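Local coordinates for protein glutamate receptor IIB,Glutamate receptor IIB (Drosophila melanogaster, PDB 4WXJ) that binds glutamate through this ligand-binding domain, probably to gate the cation channel of a postsynaptic muscle receptor, at residues Trp78-Ile82 with Ala102-Val107. Coordinates in Å, arbitrary orientation, origin at the centre of the assembly. Residues are numbered along the deposited sequence.
Sequences WDGII and ARRSVV. With GLU (glutamic acid), chain C.
Trp78 and Ile82 pack against the short helical turn that carries Arg103, the glutamate-binding arginine of this ionotropic glutamate receptor domain. Residues 78-82 run from extended Trp78 (phi/psi -97/164) through Gly80, whose positive phi of 62° favours glycine, into a helix by Ile81. Their nearest CA approach to 102-107 is Ile82 to Val107, 7.2 Å; no hydrogen bond crosses, and 310 Å² is buried. Along the second segment, Ala102 comes first: its small CB lies 3.9 Å from Trp78 CH2, and its O is 3.5 Å from Trp78 CZ2, so the flat indole (chi1 m, chi2 84°) fits close to the backbone. Arg103 follows in helical conformation. Arg103 CG lies 3.8 Å from Trp78 CZ3 and 4.1 Å from Ile82 CD1, while the extended chain (m, t, t) carries the charge to the ligand: Arg103 NH1 donates a hydrogen bond to O of the bound glutamate (2.6 Å) and Arg103 NH2 one to its OXT (2.7 Å), the bidentate grip on the alpha-carboxylate characteristic of this receptor family. Thr98 O and Gly69 O also accept from this guanidinium. The turn closes as Val106 N and Val107 N both donate hydrogen bonds to Arg103 O, at 3.1 and 3.0 Å. Branched Val106 then places CG2 over the five-membered ring of Trp78, a CH-pi contact 4.3 Å from its centroid, and 3.8 Å from Ile82 CG2. Buried Val107, extended at -136/162, sets its CG2 4.0 Å from Ile82 CD1 (chi1 and chi2 both m). Both valines also touch Ile86 farther along helix 80-86, and the chain beyond Val107 enters the long strand 108-123, whose Phe109 meets Arg103.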
loop_
_atom_site.group_PDB
_atom_site.type_symbol
_atom_site.label_atom_id
_atom_site.label_comp_id
_atom_site.label_asym_id
_atom_site.label_seq_id
_atom_site.Cartn_x
_atom_site.Cartn_y
_atom_site.Cartn_z
ATOM N N TRP A 78 -14.350 3.330 10.616
ATOM C CA TRP A 78 -13.341 3.105 9.588
ATOM C C TRP A 78 -13.504 4.105 8.448
ATOM O O TRP A 78 -14.545 4.754 8.324
ATOM C CB TRP A 78 -13.437 1.680 9.043
ATOM C CG TRP A 78 -12.866 0.646 9.952
ATOM C CD1 TRP A 78 -13.488 0.045 11.006
ATOM C CD2 TRP A 78 -11.552 0.079 9.884
ATOM N NE1 TRP A 78 -12.641 -0.859 11.602
ATOM C CE2 TRP A 78 -11.445 -0.858 10.930
ATOM C CE3 TRP A 78 -10.454 0.274 9.040
ATOM C CZ2 TRP A 78 -10.287 -1.597 11.157
ATOM C CZ3 TRP A 78 -9.304 -0.460 9.267
ATOM C CH2 TRP A 78 -9.229 -1.384 10.318
ATOM N N ASP A 79 -12.469 4.223 7.621
ATOM C CA ASP A 79 -12.514 5.068 6.433
ATOM C C ASP A 79 -11.956 4.319 5.224
ATOM O O ASP A 79 -11.682 3.121 5.298
ATOM C CB ASP A 79 -11.733 6.368 6.669
ATOM C CG ASP A 79 -10.300 6.126 7.130
ATOM O OD1 ASP A 79 -9.785 5.000 6.963
ATOM O OD2 ASP A 79 -9.680 7.073 7.658
ATOM N N GLY A 80 -11.803 5.030 4.113
ATOM C CA GLY A 80 -11.159 4.484 2.932
ATOM C C GLY A 80 -11.859 3.282 2.328
ATOM O O GLY A 80 -13.076 3.124 2.448
ATOM N N ILE A 81 -11.071 2.431 1.676
ATOM C CA ILE A 81 -11.591 1.256 0.989
ATOM C C ILE A 81 -12.278 0.300 1.957
ATOM O O ILE A 81 -13.314 -0.280 1.631
ATOM C CB ILE A 81 -10.466 0.501 0.247
ATOM C CG1 ILE A 81 -9.822 1.415 -0.800
ATOM C CG2 ILE A 81 -11.013 -0.766 -0.410
ATOM C CD1 ILE A 81 -8.588 0.836 -1.464
ATOM N N ILE A 82 -11.692 0.132 3.138
ATOM C CA ILE A 82 -12.238 -0.779 4.135
ATOM C C ILE A 82 -13.659 -0.371 4.530
ATOM O O ILE A 82 -14.527 -1.224 4.707
ATOM C CB ILE A 82 -11.350 -0.830 5.396
ATOM C CG1 ILE A 82 -9.924 -1.259 5.037
ATOM C CG2 ILE A 82 -11.940 -1.775 6.437
ATOM C CD1 ILE A 82 -9.818 -2.652 4.432
ATOM N N ALA A 102 -6.259 -5.704 12.287
ATOM C CA ALA A 102 -7.430 -4.858 12.487
ATOM C C ALA A 102 -8.372 -4.918 11.286
ATOM O O ALA A 102 -9.590 -4.986 11.445
ATOM C CB ALA A 102 -7.001 -3.424 12.751
ATOM N N ARG A 103 -7.805 -4.893 10.085
ATOM C CA ARG A 103 -8.607 -4.937 8.868
ATOM C C ARG A 103 -9.286 -6.291 8.701
ATOM O O ARG A 103 -10.460 -6.367 8.343
ATOM C CB ARG A 103 -7.739 -4.635 7.648
ATOM C CG ARG A 103 -7.295 -3.190 7.565
ATOM C CD ARG A 103 -6.270 -2.989 6.471
ATOM N NE ARG A 103 -5.901 -1.584 6.317
ATOM C CZ ARG A 103 -4.917 -1.153 5.535
ATOM N NH1 ARG A 103 -4.192 -2.018 4.840
ATOM N NH2 ARG A 103 -4.653 0.142 5.453
ATOM N N ARG A 104 -8.543 -7.359 8.969
ATOM C CA ARG A 104 -9.070 -8.709 8.821
ATOM C C ARG A 104 -10.207 -8.975 9.808
ATOM O O ARG A 104 -10.999 -9.899 9.619
ATOM C CB ARG A 104 -7.949 -9.735 9.012
ATOM C CG ARG A 104 -8.359 -11.183 8.784
ATOM C CD ARG A 104 -8.896 -11.412 7.378
ATOM N NE ARG A 104 -9.246 -12.812 7.160
ATOM C CZ ARG A 104 -10.401 -13.364 7.519
ATOM N NH1 ARG A 104 -11.339 -12.640 8.118
ATOM N NH2 ARG A 104 -10.619 -14.648 7.278
ATOM N N SER A 105 -10.292 -8.156 10.851
ATOM C CA SER A 105 -11.340 -8.302 11.856
ATOM C C SER A 105 -12.698 -7.818 11.350
ATOM O O SER A 105 -13.737 -8.258 11.843
ATOM C CB SER A 105 -10.972 -7.536 13.128
ATOM O OG SER A 105 -9.783 -8.047 13.706
ATOM N N VAL A 106 -12.684 -6.920 10.367
ATOM C CA VAL A 106 -13.911 -6.283 9.886
ATOM C C VAL A 106 -14.255 -6.647 8.441
ATOM O O VAL A 106 -15.414 -6.560 8.037
ATOM C CB VAL A 106 -13.817 -4.747 10.004
ATOM C CG1 VAL A 106 -13.810 -4.333 11.469
ATOM C CG2 VAL A 106 -12.581 -4.219 9.286
ATOM N N VAL A 107 -13.250 -7.045 7.662
ATOM C CA VAL A 107 -13.478 -7.512 6.298
ATOM C C VAL A 107 -12.651 -8.760 6.023
ATOM O O VAL A 107 -11.694 -9.049 6.740
ATOM C CB VAL A 107 -13.131 -6.429 5.247
ATOM C CG1 VAL A 107 -13.991 -5.190 5.452
ATOM C CG2 VAL A 107 -11.650 -6.066 5.300
HETATM N N GLU C . -0.136 -0.793 1.863
HETATM C CA GLU C . -0.275 0.010 3.108
HETATM C C GLU C . -1.672 -0.157 3.695
HETATM O O GLU C . -2.446 -0.994 3.228
HETATM C CB GLU C . 0.014 1.482 2.824
HETATM C CG GLU C . 1.481 1.799 2.578
HETATM C CD GLU C . 2.296 1.940 3.858
HETATM O OE1 GLU C . 3.538 2.021 3.759
HETATM O OE2 GLU C . 1.705 1.974 4.961
HETATM O OXT GLU C . -2.060 0.529 4.643
#